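Local structure of early transcribed membrane protein 13 (Plasmodium falciparum, 2VWA) at residues D29-S34 with Q62-N67; M54-K59 with Y86-V91. The protein is of unknown molecular function but probably binds membrane phospholipid through its soluble helical domain, which carries a phosphatidylethanolamine here, and is linked to liver-stage development of the malaria parasite. All blocks are in the same frame, centred on the assembly; numbering follows the deposited sequence.

Interaction 1. Residues D29-S34 with Q62-N67; sequences DIARLS and QGLQEN. With PTY (phosphatidylethanolamine), chain G.
Leu64 reaches from helix 54-67 to the backbone of helix 21-41 and sets the methyl CD2 against Ala31. CD2 lies 3.5 Å from Ala31 CA and 3.7 Å from Ala31 CB, so a single branch of the leucine meets both the main chain and the methyl of the alanine. With so small a residue at the meeting point, the helices come close: Ala31 CA and Leu64 CA are 7.1 Å apart. On the next turn Ser34 borders the same methyl, its OG 4.1 Å from Leu64 CD2. That hydroxyl stands anti to the backbone N (chi1 160°), which brings it to the leucine as a plain van der Waals neighbour. The contact is a helix-helix junction in the buried middle of this all-helical UIS3 soluble domain, largely apolar, with no hydrogen bond between the two segments. Phe27, one turn before Ala31, also touches Leu64, while Leu84 of helix 74-99 packs on Ala31, so a third helix closes round the junction. The CA-CB bond of Arg32 leads away from helix 54-67, and its guanidinium lies beside the lipid. Its chain runs extended from CG to NE and lays one face of the guanidinium against an acyl tail of phosphatidylethanolamine, with C21 over that face and NH1 3.8 Å from lipid C20. A salt bridge from NH2 to Asp83 of helix 74-99 anchors the group. Asp29 adds a long charge pairing, OD1 to Arg32 NH1 at 3.8 Å, with the oxygen well out of the guanidinium plane.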
loop_
_atom_site.group_PDB
_atom_site.type_symbol
_atom_site.label_atom_id
_atom_site.label_comp_id
_atom_site.label_asym_id
_atom_site.label_seq_id
_atom_site.Cartn_x
_atom_site.Cartn_y
_atom_site.Cartn_z
ATOM N N ASP A 29 6.015 -0.622 -7.288
ATOM C CA ASP A 29 6.522 0.728 -7.486
ATOM C C ASP A 29 5.382 1.707 -7.458
ATOM O O ASP A 29 5.442 2.695 -6.766
ATOM C CB ASP A 29 7.275 0.874 -8.812
ATOM C CG ASP A 29 8.626 0.228 -8.774
ATOM O OD1 ASP A 29 9.272 0.234 -7.689
ATOM O OD2 ASP A 29 9.044 -0.286 -9.831
ATOM N N ILE A 30 4.355 1.424 -8.241
ATOM C CA ILE A 30 3.187 2.283 -8.362
ATOM C C ILE A 30 2.467 2.410 -7.000
ATOM O O ILE A 30 2.167 3.538 -6.584
ATOM C CB ILE A 30 2.217 1.739 -9.453
ATOM C CG1 ILE A 30 2.890 1.802 -10.836
ATOM C CG2 ILE A 30 0.889 2.505 -9.417
ATOM C CD1 ILE A 30 2.129 1.091 -11.982
ATOM N N ALA A 31 2.214 1.273 -6.329
ATOM C CA ALA A 31 1.595 1.236 -4.987
ATOM C C ALA A 31 2.396 2.045 -3.969
ATOM O O ALA A 31 1.807 2.752 -3.127
ATOM C CB ALA A 31 1.396 -0.223 -4.487
ATOM N N ARG A 32 3.733 1.972 -4.086
ATOM C CA ARG A 32 4.626 2.785 -3.244
ATOM C C ARG A 32 4.361 4.268 -3.351
ATOM O O ARG A 32 4.139 4.936 -2.340
ATOM C CB ARG A 32 6.100 2.505 -3.533
ATOM C CG ARG A 32 6.640 1.315 -2.777
ATOM C CD ARG A 32 8.152 1.218 -2.953
ATOM N NE ARG A 32 8.573 -0.140 -2.698
ATOM C CZ ARG A 32 9.638 -0.720 -3.231
ATOM N NH1 ARG A 32 10.420 -0.043 -4.049
ATOM N NH2 ARG A 32 9.927 -1.983 -2.924
ATOM N N LEU A 33 4.385 4.802 -4.577
ATOM C CA LEU A 33 4.203 6.250 -4.742
ATOM C C LEU A 33 2.782 6.643 -4.412
ATOM O O LEU A 33 2.526 7.729 -3.930
ATOM C CB LEU A 33 4.584 6.731 -6.150
ATOM C CG LEU A 33 6.088 6.563 -6.445
ATOM C CD1 LEU A 33 6.345 6.594 -7.951
ATOM C CD2 LEU A 33 6.950 7.614 -5.708
ATOM N N SER A 34 1.852 5.747 -4.641
ATOM C CA SER A 34 0.468 6.114 -4.482
ATOM C C SER A 34 0.071 6.271 -3.008
ATOM O O SER A 34 -0.669 7.174 -2.644
ATOM C CB SER A 34 -0.409 5.130 -5.252
ATOM O OG SER A 34 -1.744 5.155 -4.791
ATOM N N GLN A 62 -5.461 -3.762 -2.062
ATOM C CA GLN A 62 -6.680 -4.308 -2.630
ATOM C C GLN A 62 -7.373 -3.359 -3.605
ATOM O O GLN A 62 -7.847 -3.800 -4.650
ATOM C CB GLN A 62 -7.628 -4.830 -1.543
ATOM C CG GLN A 62 -7.116 -6.162 -0.988
ATOM C CD GLN A 62 -8.056 -6.892 -0.045
ATOM O OE1 GLN A 62 -7.685 -7.944 0.496
ATOM N NE2 GLN A 62 -9.271 -6.354 0.158
ATOM N N GLY A 63 -7.393 -2.069 -3.264
ATOM C CA GLY A 63 -8.038 -1.052 -4.080
ATOM C C GLY A 63 -7.268 -0.905 -5.361
ATOM O O GLY A 63 -7.827 -0.853 -6.469
ATOM N N LEU A 64 -5.958 -0.908 -5.218
ATOM C CA LEU A 64 -5.075 -0.679 -6.332
ATOM C C LEU A 64 -5.151 -1.836 -7.291
ATOM O O LEU A 64 -5.109 -1.631 -8.498
ATOM C CB LEU A 64 -3.671 -0.467 -5.816
ATOM C CG LEU A 64 -2.854 0.658 -6.407
ATOM C CD1 LEU A 64 -3.711 1.833 -6.990
ATOM C CD2 LEU A 64 -1.924 1.112 -5.293
ATOM N N GLN A 65 -5.321 -3.047 -6.774
ATOM C CA GLN A 65 -5.545 -4.196 -7.652
ATOM C C GLN A 65 -6.807 -4.056 -8.500
ATOM O O GLN A 65 -6.746 -4.275 -9.720
ATOM C CB GLN A 65 -5.550 -5.519 -6.884
ATOM C CG GLN A 65 -4.186 -6.011 -6.520
ATOM C CD GLN A 65 -4.217 -7.194 -5.585
ATOM O OE1 GLN A 65 -4.398 -8.325 -6.010
ATOM N NE2 GLN A 65 -4.012 -6.944 -4.301
ATOM N N GLU A 66 -7.932 -3.680 -7.888
ATOM C CA GLU A 66 -9.191 -3.472 -8.656
ATOM C C GLU A 66 -9.052 -2.393 -9.721
ATOM O O GLU A 66 -9.391 -2.611 -10.867
ATOM C CB GLU A 66 -10.370 -3.020 -7.793
ATOM C CG GLU A 66 -10.705 -3.775 -6.566
ATOM C CD GLU A 66 -11.909 -3.145 -5.892
ATOM O OE1 GLU A 66 -12.855 -2.746 -6.631
ATOM O OE2 GLU A 66 -11.907 -3.035 -4.642
ATOM N N ASN A 67 -8.591 -1.220 -9.301
ATOM C CA ASN A 67 -8.381 -0.069 -10.178
ATOM C C ASN A 67 -7.437 -0.311 -11.351
ATOM O O ASN A 67 -7.699 0.140 -12.455
ATOM C CB ASN A 67 -7.884 1.127 -9.366
ATOM C CG ASN A 67 -8.874 1.558 -8.297
ATOM O OD1 ASN A 67 -8.552 2.377 -7.430
ATOM N ND2 ASN A 67 -10.084 1.002 -8.342
HETATM C C1 PTY G . 10.776 11.788 -2.711
HETATM C C2 PTY G . 8.664 16.879 0.159
HETATM C C3 PTY G . 7.563 15.828 0.288
HETATM O O4 PTY G . 11.266 10.528 -3.169
HETATM C C5 PTY G . 10.122 13.022 -0.653
HETATM C C6 PTY G . 10.251 11.638 -1.288
HETATM O O7 PTY G . 11.145 10.818 -0.525
HETATM C C8 PTY G . 10.491 9.871 0.383
HETATM O O10 PTY G . 9.567 10.245 1.088
HETATM C C11 PTY G . 10.958 8.432 0.472
HETATM C C12 PTY G . 12.441 8.389 0.841
HETATM C C13 PTY G . 12.883 7.040 1.402
HETATM C C14 PTY G . 13.045 5.978 0.318
HETATM C C15 PTY G . 14.509 5.747 -0.051
HETATM C C16 PTY G . 14.641 5.048 -1.403
HETATM C C17 PTY G . 14.584 3.531 -1.228
HETATM C C18 PTY G . 14.655 2.791 -2.558
HETATM C C19 PTY G . 15.051 1.335 -2.339
HETATM C C20 PTY G . 13.884 0.393 -2.626
HETATM C C21 PTY G . 13.341 -0.261 -1.360
HETATM C C22 PTY G . 14.167 -1.480 -0.952
HETATM C C23 PTY G . 13.433 -2.795 -1.202
HETATM C C24 PTY G . 12.804 -3.352 0.075
HETATM C C25 PTY G . 11.651 -4.279 -0.298
HETATM C C26 PTY G . 10.753 -4.630 0.884
HETATM C C27 PTY G . 9.879 -5.812 0.492
HETATM C C28 PTY G . 9.431 -6.658 1.675
HETATM C C29 PTY G . 8.335 -7.604 1.227
HETATM C C30 PTY G . 12.657 10.362 -3.570
HETATM C C31 PTY G . 13.757 10.284 -2.531
HETATM O O30 PTY G . 12.916 10.285 -4.760
HETATM C C32 PTY G . 14.331 8.873 -2.450
HETATM C C33 PTY G . 15.691 8.882 -1.756
HETATM C C34 PTY G . 16.725 8.057 -2.523
HETATM C C35 PTY G . 17.929 7.739 -1.636
HETATM C C36 PTY G . 19.238 7.997 -2.379
HETATM C C37 PTY G . 19.953 6.694 -2.719
HETATM C C38 PTY G . 20.735 6.822 -4.023
HETATM C C39 PTY G . 20.124 5.969 -5.134
HETATM C C40 PTY G . 21.088 4.873 -5.596
HETATM C C41 PTY G . 20.346 3.720 -6.268
HETATM C C42 PTY G . 20.464 2.428 -5.461
HETATM C C43 PTY G . 20.393 1.200 -6.365
HETATM C C44 PTY G . 19.431 0.164 -5.815
HETATM P P1 PTY G . 7.903 14.081 -1.712
HETATM O O11 PTY G . 7.184 15.348 -1.007
HETATM O O12 PTY G . 6.821 13.124 -2.161
HETATM O O13 PTY G . 8.882 14.609 -2.739
HETATM O O14 PTY G . 8.741 13.374 -0.517
HETATM N N1 PTY G . 8.129 18.180 0.510
#

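Interaction 2. Residues M54-K59 with Y86-V91; sequences MEYMQK and YHLQKV. With PTY (phosphatidylethanolamine), chain G.
In the helical core of the UIS3 domain, the first turns of helix 54-67 face helix 74-99 through Leu88, whose CD2 methyl touches both Tyr56 and Met57, from directions about a right angle apart. The helices are well separated here, with Met57 CA and Leu88 CA 9.4 Å apart, and side chains bridge the distance. Met57, a selenomethionine in the crystal, meets the leucine tip to tip: its SE lies 4.1 Å from Leu88 CD2, and the bent chain keeps the end methyl CE on the same leucine methyl. Tyr56 comes in across the leucine at about a right angle, its CE2 also 4.1 Å from Leu88 CD2, and the methyl approaches the ring obliquely. All three side chains are buried, and no hydrogen bond joins the two segments. The phenol oxygen of Tyr56 is instead hydrogen-bonded to His38 ND1, and its ring also makes an edge-to-face contact with His50. Ile35 of helix 21-41 touches both Tyr56 and Leu88, so three helices share this apolar cluster. Helix 74-99 turns another flank to the bound phosphatidylethanolamine, where Tyr86, Lys90 and Val91 line the pocket along one acyl chain. Tyr86 CD1 lies 3.7 Å from lipid C24, the ring set obliquely to the tail. Lys90 packs its aliphatic stem alongside the chain nearer the glycerol, CB 3.7 Å from lipid C13. Its bends at chi3 and chi4 bring NZ within 4.1 Å of C21. Closest to the ester, Val91 places its CG2 methyl 3.8 Å from the carbonyl oxygen O10 of the same chain.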
loop_
_atom_site.group_PDB
_atom_site.type_symbol
_atom_site.label_atom_id
_atom_site.label_comp_id
_atom_site.label_asym_id
_atom_site.label_seq_id
_atom_site.Cartn_x
_atom_site.Cartn_y
_atom_site.Cartn_z
HETATM N N MSE A 54 -1.544 -2.014 9.389
HETATM C CA MSE A 54 -1.630 -3.111 8.416
HETATM C C MSE A 54 -2.894 -3.068 7.555
HETATM O O MSE A 54 -2.827 -3.195 6.329
HETATM C CB MSE A 54 -1.556 -4.450 9.143
HETATM C CG MSE A 54 -0.269 -4.612 9.900
HETATM SE SE MSE A 54 1.233 -4.881 8.648
HETATM C CE MSE A 54 1.704 -6.714 9.217
ATOM N N GLU A 55 -4.033 -2.880 8.212
ATOM C CA GLU A 55 -5.315 -2.783 7.539
ATOM C C GLU A 55 -5.327 -1.645 6.493
ATOM O O GLU A 55 -5.874 -1.796 5.390
ATOM C CB GLU A 55 -6.390 -2.618 8.598
ATOM C CG GLU A 55 -7.795 -2.437 8.081
ATOM C CD GLU A 55 -8.787 -2.172 9.231
ATOM O OE1 GLU A 55 -9.329 -3.175 9.766
ATOM O OE2 GLU A 55 -9.001 -0.972 9.584
ATOM N N TYR A 56 -4.689 -0.527 6.842
ATOM C CA TYR A 56 -4.480 0.580 5.950
ATOM C C TYR A 56 -3.680 0.207 4.696
ATOM O O TYR A 56 -4.039 0.595 3.576
ATOM C CB TYR A 56 -3.794 1.684 6.725
ATOM C CG TYR A 56 -3.320 2.855 5.918
ATOM C CD1 TYR A 56 -4.187 3.544 5.065
ATOM C CD2 TYR A 56 -2.003 3.295 6.038
ATOM C CE1 TYR A 56 -3.747 4.637 4.335
ATOM C CE2 TYR A 56 -1.551 4.388 5.324
ATOM C CZ TYR A 56 -2.422 5.052 4.479
ATOM O OH TYR A 56 -1.961 6.134 3.777
HETATM N N MSE A 57 -2.608 -0.554 4.855
HETATM C CA MSE A 57 -1.862 -0.941 3.672
HETATM C C MSE A 57 -2.571 -1.985 2.828
HETATM O O MSE A 57 -2.520 -1.904 1.611
HETATM C CB MSE A 57 -0.438 -1.336 3.989
HETATM C CG MSE A 57 -0.138 -1.327 5.423
HETATM SE SE MSE A 57 1.585 -0.473 5.622
HETATM C CE MSE A 57 1.293 0.525 7.278
ATOM N N GLN A 58 -3.241 -2.930 3.483
ATOM C CA GLN A 58 -4.064 -3.922 2.809
ATOM C C GLN A 58 -5.154 -3.280 1.960
ATOM O O GLN A 58 -5.294 -3.596 0.787
ATOM C CB GLN A 58 -4.705 -4.864 3.814
ATOM C CG GLN A 58 -3.857 -6.057 4.176
ATOM C CD GLN A 58 -4.693 -7.317 4.388
ATOM O OE1 GLN A 58 -5.381 -7.450 5.405
ATOM N NE2 GLN A 58 -4.637 -8.251 3.426
ATOM N N LYS A 59 -5.911 -2.363 2.554
ATOM C CA LYS A 59 -6.997 -1.689 1.833
ATOM C C LYS A 59 -6.453 -1.020 0.597
ATOM O O LYS A 59 -7.117 -0.999 -0.438
ATOM C CB LYS A 59 -7.724 -0.676 2.705
ATOM C CG LYS A 59 -8.600 -1.272 3.785
ATOM C CD LYS A 59 -9.363 -0.141 4.430
ATOM C CE LYS A 59 -9.960 -0.535 5.761
ATOM N NZ LYS A 59 -11.217 -1.284 5.570
ATOM N N TYR A 86 7.450 -1.128 4.798
ATOM C CA TYR A 86 8.810 -0.727 4.845
ATOM C C TYR A 86 8.943 0.681 4.218
ATOM O O TYR A 86 9.624 1.567 4.781
ATOM C CB TYR A 86 9.708 -1.770 4.139
ATOM C CG TYR A 86 11.211 -1.560 4.327
ATOM C CD1 TYR A 86 12.078 -1.486 3.230
ATOM C CD2 TYR A 86 11.762 -1.405 5.612
ATOM C CE1 TYR A 86 13.474 -1.294 3.403
ATOM C CE2 TYR A 86 13.141 -1.216 5.810
ATOM C CZ TYR A 86 13.990 -1.150 4.705
ATOM O OH TYR A 86 15.347 -0.938 4.926
ATOM N N HIS A 87 8.281 0.880 3.081
ATOM C CA HIS A 87 8.332 2.122 2.389
ATOM C C HIS A 87 7.755 3.245 3.269
ATOM O O HIS A 87 8.399 4.275 3.454
ATOM C CB HIS A 87 7.571 2.012 1.061
ATOM C CG HIS A 87 7.607 3.261 0.237
ATOM N ND1 HIS A 87 8.742 3.685 -0.423
ATOM C CD2 HIS A 87 6.647 4.176 -0.038
ATOM C CE1 HIS A 87 8.480 4.802 -1.076
ATOM N NE2 HIS A 87 7.215 5.123 -0.861
ATOM N N LEU A 88 6.570 3.040 3.837
ATOM C CA LEU A 88 5.976 4.090 4.682
ATOM C C LEU A 88 6.858 4.522 5.846
ATOM O O LEU A 88 6.870 5.699 6.207
ATOM C CB LEU A 88 4.585 3.698 5.195
ATOM C CG LEU A 88 3.369 4.350 4.540
ATOM C CD1 LEU A 88 3.642 5.109 3.226
ATOM C CD2 LEU A 88 2.297 3.341 4.360
ATOM N N GLN A 89 7.605 3.581 6.415
ATOM C CA GLN A 89 8.474 3.875 7.533
ATOM C C GLN A 89 9.521 4.863 7.142
ATOM O O GLN A 89 9.843 5.786 7.896
ATOM C CB GLN A 89 9.109 2.594 8.061
ATOM C CG GLN A 89 8.133 1.800 8.922
ATOM C CD GLN A 89 8.648 0.429 9.273
ATOM O OE1 GLN A 89 9.732 0.039 8.848
ATOM N NE2 GLN A 89 7.869 -0.315 10.078
ATOM N N LYS A 90 10.021 4.683 5.931
ATOM C CA LYS A 90 10.999 5.591 5.355
ATOM C C LYS A 90 10.418 6.966 4.933
ATOM O O LYS A 90 11.056 8.013 5.092
ATOM C CB LYS A 90 11.649 4.919 4.164
ATOM C CG LYS A 90 12.463 3.701 4.511
ATOM C CD LYS A 90 13.503 3.551 3.434
ATOM C CE LYS A 90 13.831 2.134 3.137
ATOM N NZ LYS A 90 12.766 1.525 2.297
ATOM N N VAL A 91 9.209 6.956 4.393
ATOM C CA VAL A 91 8.539 8.203 4.104
ATOM C C VAL A 91 8.386 8.992 5.424
ATOM O O VAL A 91 8.728 10.162 5.493
ATOM C CB VAL A 91 7.173 7.963 3.390
ATOM C CG1 VAL A 91 6.357 9.263 3.307
ATOM C CG2 VAL A 91 7.382 7.330 1.981
HETATM C C1 PTY G . 10.776 11.788 -2.711
HETATM C C2 PTY G . 8.664 16.879 0.159
HETATM C C3 PTY G . 7.563 15.828 0.288
HETATM O O4 PTY G . 11.266 10.528 -3.169
HETATM C C5 PTY G . 10.122 13.022 -0.653
HETATM C C6 PTY G . 10.251 11.638 -1.288
HETATM O O7 PTY G . 11.145 10.818 -0.525
HETATM C C8 PTY G . 10.491 9.871 0.383
HETATM O O10 PTY G . 9.567 10.245 1.088
HETATM C C11 PTY G . 10.958 8.432 0.472
HETATM C C12 PTY G . 12.441 8.389 0.841
HETATM C C13 PTY G . 12.883 7.040 1.402
HETATM C C14 PTY G . 13.045 5.978 0.318
HETATM C C15 PTY G . 14.509 5.747 -0.051
HETATM C C16 PTY G . 14.641 5.048 -1.403
HETATM C C17 PTY G . 14.584 3.531 -1.228
HETATM C C18 PTY G . 14.655 2.791 -2.558
HETATM C C19 PTY G . 15.051 1.335 -2.339
HETATM C C20 PTY G . 13.884 0.393 -2.626
HETATM C C21 PTY G . 13.341 -0.261 -1.360
HETATM C C22 PTY G . 14.167 -1.480 -0.952
HETATM C C23 PTY G . 13.433 -2.795 -1.202
HETATM C C24 PTY G . 12.804 -3.352 0.075
HETATM C C25 PTY G . 11.651 -4.279 -0.298
HETATM C C26 PTY G . 10.753 -4.630 0.884
HETATM C C27 PTY G . 9.879 -5.812 0.492
HETATM C C28 PTY G . 9.431 -6.658 1.675
HETATM C C29 PTY G . 8.335 -7.604 1.227
HETATM C C30 PTY G . 12.657 10.362 -3.570
HETATM C C31 PTY G . 13.757 10.284 -2.531
HETATM O O30 PTY G . 12.916 10.285 -4.760
HETATM C C32 PTY G . 14.331 8.873 -2.450
HETATM C C33 PTY G . 15.691 8.882 -1.756
HETATM C C34 PTY G . 16.725 8.057 -2.523
HETATM C C35 PTY G . 17.929 7.739 -1.636
HETATM C C36 PTY G . 19.238 7.997 -2.379
HETATM C C37 PTY G . 19.953 6.694 -2.719
HETATM C C38 PTY G . 20.735 6.822 -4.023
HETATM C C39 PTY G . 20.124 5.969 -5.134
HETATM C C40 PTY G . 21.088 4.873 -5.596
HETATM C C41 PTY G . 20.346 3.720 -6.268
HETATM C C42 PTY G . 20.464 2.428 -5.461
HETATM C C43 PTY G . 20.393 1.200 -6.365
HETATM C C44 PTY G . 19.431 0.164 -5.815
HETATM P P1 PTY G . 7.903 14.081 -1.712
HETATM O O11 PTY G . 7.184 15.348 -1.007
HETATM O O12 PTY G . 6.821 13.124 -2.161
HETATM O O13 PTY G . 8.882 14.609 -2.739
HETATM O O14 PTY G . 8.741 13.374 -0.517
HETATM N N1 PTY G . 8.129 18.180 0.510
#

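How the interactions relate
From the N terminus, the chain first supplies residues 29-34 on helix 21-41, passes through the short helix 44-50, and enters helix 54-67, which serves both contacts. Its first turns, 54-59, form one side of interaction 2; its last turns, 62-67, close the loop of interaction 1 back onto helix 21-41. Helix 74-99 then returns with residues 86-91 to complete interaction 2. The segments alternate, so the two loops cross. Helix 54-67 is thereby tied to helix 21-41 at its end and helix 74-99 at its start. The centres lie about 12 Å apart, Arg32 O packs 3.4 Å from His87 NE2, and both interactions border the same lipid.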